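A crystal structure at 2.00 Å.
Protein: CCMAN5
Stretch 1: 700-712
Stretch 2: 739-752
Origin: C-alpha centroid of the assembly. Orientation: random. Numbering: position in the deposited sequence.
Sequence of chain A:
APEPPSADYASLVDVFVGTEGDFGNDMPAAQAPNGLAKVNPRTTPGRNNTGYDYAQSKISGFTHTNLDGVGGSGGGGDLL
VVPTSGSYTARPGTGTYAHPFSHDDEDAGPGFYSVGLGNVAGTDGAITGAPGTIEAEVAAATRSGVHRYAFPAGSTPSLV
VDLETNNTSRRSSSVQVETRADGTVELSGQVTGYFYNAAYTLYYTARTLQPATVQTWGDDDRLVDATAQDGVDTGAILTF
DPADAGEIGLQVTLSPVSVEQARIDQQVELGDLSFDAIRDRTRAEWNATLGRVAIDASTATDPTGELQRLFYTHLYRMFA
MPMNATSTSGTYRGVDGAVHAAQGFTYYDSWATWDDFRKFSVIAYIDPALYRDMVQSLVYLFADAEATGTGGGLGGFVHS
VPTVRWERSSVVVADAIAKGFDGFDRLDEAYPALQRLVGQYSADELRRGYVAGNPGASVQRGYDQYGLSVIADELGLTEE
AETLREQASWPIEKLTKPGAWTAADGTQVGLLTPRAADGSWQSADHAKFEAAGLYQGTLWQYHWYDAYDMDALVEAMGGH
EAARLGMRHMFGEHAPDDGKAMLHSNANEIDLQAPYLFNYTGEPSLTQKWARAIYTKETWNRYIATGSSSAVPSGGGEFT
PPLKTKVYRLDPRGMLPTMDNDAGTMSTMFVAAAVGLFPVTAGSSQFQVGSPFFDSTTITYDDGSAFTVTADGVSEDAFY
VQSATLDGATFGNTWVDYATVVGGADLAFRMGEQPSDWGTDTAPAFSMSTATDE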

# COMPACT_ATOMS: atom_id res chain seq x y z
N THR A 700 17.98 -1.29 -12.82
CA THR A 700 19.24 -0.52 -12.74
C THR A 700 19.38 0.10 -11.35
O THR A 700 18.49 0.82 -10.89
CB THR A 700 19.29 0.57 -13.82
OG1 THR A 700 19.02 -0.03 -15.11
CG2 THR A 700 20.64 1.27 -13.84
N TYR A 701 20.48 -0.23 -10.67
CA TYR A 701 20.76 0.28 -9.33
C TYR A 701 21.52 1.61 -9.37
O TYR A 701 22.00 2.03 -10.42
CB TYR A 701 21.48 -0.80 -8.50
CG TYR A 701 20.60 -2.03 -8.42
CD1 TYR A 701 19.39 -1.98 -7.74
CD2 TYR A 701 20.94 -3.20 -9.11
CE1 TYR A 701 18.57 -3.09 -7.69
CE2 TYR A 701 20.12 -4.32 -9.07
CZ TYR A 701 18.93 -4.25 -8.36
OH TYR A 701 18.10 -5.32 -8.31
N ASP A 702 21.61 2.28 -8.22
CA ASP A 702 22.15 3.63 -8.15
C ASP A 702 23.57 3.76 -8.69
O ASP A 702 23.94 4.82 -9.18
CB ASP A 702 22.04 4.20 -6.73
CG ASP A 702 20.58 4.37 -6.28
OD1 ASP A 702 19.71 4.56 -7.16
OD2 ASP A 702 20.29 4.29 -5.06
N ASP A 703 24.37 2.70 -8.61
CA ASP A 703 25.72 2.74 -9.16
C ASP A 703 25.81 2.42 -10.66
O ASP A 703 26.90 2.45 -11.25
CB ASP A 703 26.68 1.85 -8.37
CG ASP A 703 26.28 0.38 -8.37
OD1 ASP A 703 25.37 -0.04 -9.12
OD2 ASP A 703 26.90 -0.37 -7.59
N GLY A 704 24.68 2.12 -11.29
CA GLY A 704 24.65 1.86 -12.73
C GLY A 704 24.80 0.39 -13.09
O GLY A 704 24.64 0.03 -14.26
N SER A 705 25.12 -0.46 -12.11
CA SER A 705 24.98 -1.90 -12.30
C SER A 705 23.49 -2.25 -12.45
O SER A 705 22.62 -1.42 -12.10
CB SER A 705 25.61 -2.68 -11.14
OG SER A 705 24.78 -2.64 -9.99
N ALA A 706 23.19 -3.44 -12.96
CA ALA A 706 21.81 -3.81 -13.29
C ALA A 706 21.53 -5.30 -13.12
O ALA A 706 22.38 -6.13 -13.46
CB ALA A 706 21.48 -3.40 -14.73
N PHE A 707 20.35 -5.64 -12.59
CA PHE A 707 19.87 -7.03 -12.62
C PHE A 707 19.06 -7.24 -13.89
O PHE A 707 18.18 -6.44 -14.22
CB PHE A 707 19.01 -7.35 -11.39
CG PHE A 707 18.38 -8.72 -11.42
CD1 PHE A 707 19.14 -9.87 -11.19
CD2 PHE A 707 17.01 -8.86 -11.68
CE1 PHE A 707 18.55 -11.13 -11.20
CE2 PHE A 707 16.41 -10.12 -11.71
CZ PHE A 707 17.18 -11.26 -11.46
N THR A 708 19.37 -8.29 -14.63
CA THR A 708 18.63 -8.53 -15.85
C THR A 708 18.03 -9.91 -15.81
O THR A 708 18.74 -10.90 -15.66
CB THR A 708 19.52 -8.30 -17.10
OG1 THR A 708 20.25 -7.08 -16.94
CG2 THR A 708 18.69 -8.20 -18.37
N VAL A 709 16.71 -9.97 -15.90
CA VAL A 709 16.02 -11.24 -16.04
C VAL A 709 15.39 -11.27 -17.43
O VAL A 709 14.63 -10.37 -17.80
CB VAL A 709 15.00 -11.50 -14.89
CG1 VAL A 709 13.88 -10.44 -14.84
CG2 VAL A 709 14.40 -12.91 -15.01
N THR A 710 15.75 -12.29 -18.21
CA THR A 710 15.15 -12.49 -19.54
C THR A 710 14.29 -13.75 -19.60
O THR A 710 14.54 -14.73 -18.89
CB THR A 710 16.22 -12.56 -20.66
OG1 THR A 710 17.29 -13.42 -20.24
CG2 THR A 710 16.75 -11.18 -20.99
N ALA A 711 13.29 -13.70 -20.47
CA ALA A 711 12.39 -14.83 -20.67
C ALA A 711 12.27 -15.05 -22.17
O ALA A 711 11.39 -14.51 -22.85
CB ALA A 711 11.03 -14.55 -20.01
N ASP A 712 13.20 -15.84 -22.69
CA ASP A 712 13.34 -16.01 -24.12
C ASP A 712 12.16 -16.78 -24.68
O ASP A 712 11.83 -17.84 -24.19
CB ASP A 712 14.68 -16.68 -24.44
CG ASP A 712 15.84 -15.72 -24.28
OD1 ASP A 712 16.60 -15.82 -23.28
OD2 ASP A 712 15.98 -14.84 -25.17
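Stretch 2 739-752: ATVVGGADLAFRMG

Two strands that run the same way cannot pair residue for residue as antiparallel neighbours do; every other residue of one strand instead bonds to the residues before and after its partner on the other. The pairing of 706-712 with 746-752 in CCMAN5 is a compact example. Stretch 1 opens with a type I turn from Tyr 701 to Gly 704 and then extends as a strand. Stretch 2 enters in a helix that begins earlier in the chain, leaves it through a Schellman motif at Gly 744, and becomes a strand at Asp 746. The two strand axes approach to 4.5 Å and their N-to-C directions differ by 24°, with a signed crossing angle of -24°.

The register sets Thr 708 beside Asp 746, Val 709 beside Leu 747, Thr 710 beside Ala 748, Ala 711 beside Phe 749 and Asp 712 beside Arg 750. Six hydrogen bonds hold it, alternating in direction. Thr 708 N donates to Ala 745 O (3.0 Å), and Leu 747 N returns to Thr 708 O (2.8 Å). Thr 710 N then reaches Leu 747 O (2.8 Å) and Phe 749 N reaches Thr 710 O (2.7 Å); the ladder closes with Asp 712 N to Phe 749 O (2.8 Å) and Met 751 N to Asp 712 O (2.9 Å). Before the ladder starts, Gly 744 CA lies 3.1 Å from Ala 706 O. A CB there would stand 3.2 Å from that same oxygen, and at these backbone angles it would also be jammed against Gly 743 O, which by itself calls for glycine. Water 2 donates to both Ala 706 O (2.4 Å) and Gly 744 O (2.5 Å), linking two acceptors that cannot bond each other.

Alternation along the strands sorts the side chains. Val 709, Leu 747, Ala 711 and Phe 749 share one buried face. Val 709 CG2 packs against Leu 747 CD2 (3.9 Å) and meets the edge of the Phe 749 ring at CE2 (3.7 Å), while Ala 711 CB touches Met 751 CG (3.7 Å). Phe 707 carries the apolar contact back to the helix: Val 741 CG1 sits over one face of its ring, 3.8 Å from the ring centroid, and Leu 747 CD2 lies at the edge, 4.1 Å from Phe 707 CZ. Farther back, Tyr 701 CE2 comes within 3.8 Å of Val 742 CA.

The other face, with Thr 708, Thr 710, Asp 746 and Ala 748, is more open. Here Thr 710 OG1 lies 3.3 Å from Ala 748 CB, and water 3 bridges Thr 708 OG1 (2.9 Å) and Asp 746 OD2 (2.7 Å).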

# COMPACT_ATOMS: atom_id res chain seq x y z
N ALA A 739 21.17 -11.30 -2.66
CA ALA A 739 22.52 -10.88 -3.04
C ALA A 739 22.76 -11.06 -4.54
O ALA A 739 23.41 -10.23 -5.19
CB ALA A 739 23.61 -11.63 -2.18
N THR A 740 22.21 -12.13 -5.09
CA THR A 740 22.40 -12.45 -6.51
C THR A 740 21.74 -11.39 -7.37
O THR A 740 22.32 -10.90 -8.34
CB THR A 740 21.87 -13.85 -6.83
OG1 THR A 740 22.57 -14.80 -6.02
CG2 THR A 740 22.08 -14.20 -8.29
N VAL A 741 20.54 -11.00 -6.97
CA VAL A 741 19.77 -9.99 -7.67
C VAL A 741 20.47 -8.63 -7.66
O VAL A 741 20.81 -8.11 -8.74
CB VAL A 741 18.32 -9.87 -7.12
CG1 VAL A 741 17.58 -8.75 -7.86
CG2 VAL A 741 17.57 -11.17 -7.31
N VAL A 742 20.67 -8.05 -6.48
CA VAL A 742 21.25 -6.70 -6.40
C VAL A 742 22.72 -6.67 -6.82
O VAL A 742 23.26 -5.60 -7.12
CB VAL A 742 21.04 -6.00 -5.02
CG1 VAL A 742 19.58 -5.84 -4.74
CG2 VAL A 742 21.73 -6.77 -3.91
N GLY A 743 23.36 -7.84 -6.83
CA GLY A 743 24.70 -8.04 -7.38
C GLY A 743 24.79 -7.85 -8.89
O GLY A 743 25.90 -7.74 -9.44
N GLY A 744 23.64 -7.78 -9.57
CA GLY A 744 23.62 -7.45 -11.00
C GLY A 744 23.73 -8.68 -11.88
O GLY A 744 24.35 -8.64 -12.94
N ALA A 745 23.13 -9.78 -11.44
CA ALA A 745 23.19 -11.04 -12.17
C ALA A 745 22.38 -11.03 -13.48
O ALA A 745 21.48 -10.20 -13.67
CB ALA A 745 22.74 -12.19 -11.28
N ASP A 746 22.72 -11.95 -14.39
CA ASP A 746 21.95 -12.20 -15.60
C ASP A 746 21.21 -13.52 -15.42
O ASP A 746 21.81 -14.59 -15.52
CB ASP A 746 22.85 -12.32 -16.84
CG ASP A 746 23.49 -11.00 -17.22
OD1 ASP A 746 24.72 -10.91 -17.13
OD2 ASP A 746 22.77 -10.06 -17.60
N LEU A 747 19.91 -13.43 -15.15
CA LEU A 747 19.07 -14.62 -15.02
C LEU A 747 18.28 -14.76 -16.32
O LEU A 747 17.44 -13.93 -16.64
CB LEU A 747 18.16 -14.50 -13.81
CG LEU A 747 17.16 -15.61 -13.45
CD1 LEU A 747 17.89 -16.88 -13.03
CD2 LEU A 747 16.24 -15.15 -12.33
N ALA A 748 18.58 -15.82 -17.08
CA ALA A 748 17.98 -16.01 -18.39
C ALA A 748 17.12 -17.26 -18.42
O ALA A 748 17.62 -18.37 -18.25
CB ALA A 748 19.06 -16.10 -19.45
N PHE A 749 15.83 -17.09 -18.67
CA PHE A 749 14.94 -18.23 -18.81
C PHE A 749 14.61 -18.55 -20.27
O PHE A 749 14.54 -17.65 -21.09
CB PHE A 749 13.64 -17.99 -18.03
CG PHE A 749 13.84 -17.87 -16.56
CD1 PHE A 749 14.16 -18.99 -15.79
CD2 PHE A 749 13.70 -16.64 -15.93
CE1 PHE A 749 14.34 -18.87 -14.42
CE2 PHE A 749 13.89 -16.52 -14.57
CZ PHE A 749 14.20 -17.63 -13.80
N ARG A 750 14.42 -19.83 -20.57
CA ARG A 750 13.88 -20.27 -21.86
C ARG A 750 12.44 -20.69 -21.61
O ARG A 750 12.17 -21.60 -20.82
CB ARG A 750 14.72 -21.43 -22.42
CG ARG A 750 14.41 -21.86 -23.87
CD ARG A 750 15.32 -23.03 -24.34
NE ARG A 750 16.74 -22.73 -24.16
CZ ARG A 750 17.76 -23.57 -24.41
NH1 ARG A 750 17.54 -24.81 -24.86
NH2 ARG A 750 19.01 -23.16 -24.20
N MET A 751 11.49 -20.01 -22.26
CA MET A 751 10.06 -20.25 -22.03
C MET A 751 9.45 -21.14 -23.10
O MET A 751 9.97 -21.23 -24.21
CB MET A 751 9.31 -18.93 -21.97
CG MET A 751 9.92 -17.90 -21.05
SD MET A 751 10.02 -18.46 -19.33
CE MET A 751 8.32 -18.39 -18.78
N GLY A 752 8.34 -21.79 -22.77
CA GLY A 752 7.65 -22.67 -23.71
C GLY A 752 6.20 -22.86 -23.32
O GLY A 752 5.77 -22.45 -22.24
O HOH W 1 25.09 -4.81 -8.67
O HOH W 2 24.29 -6.87 -14.72
O HOH W 3 22.71 -8.10 -15.71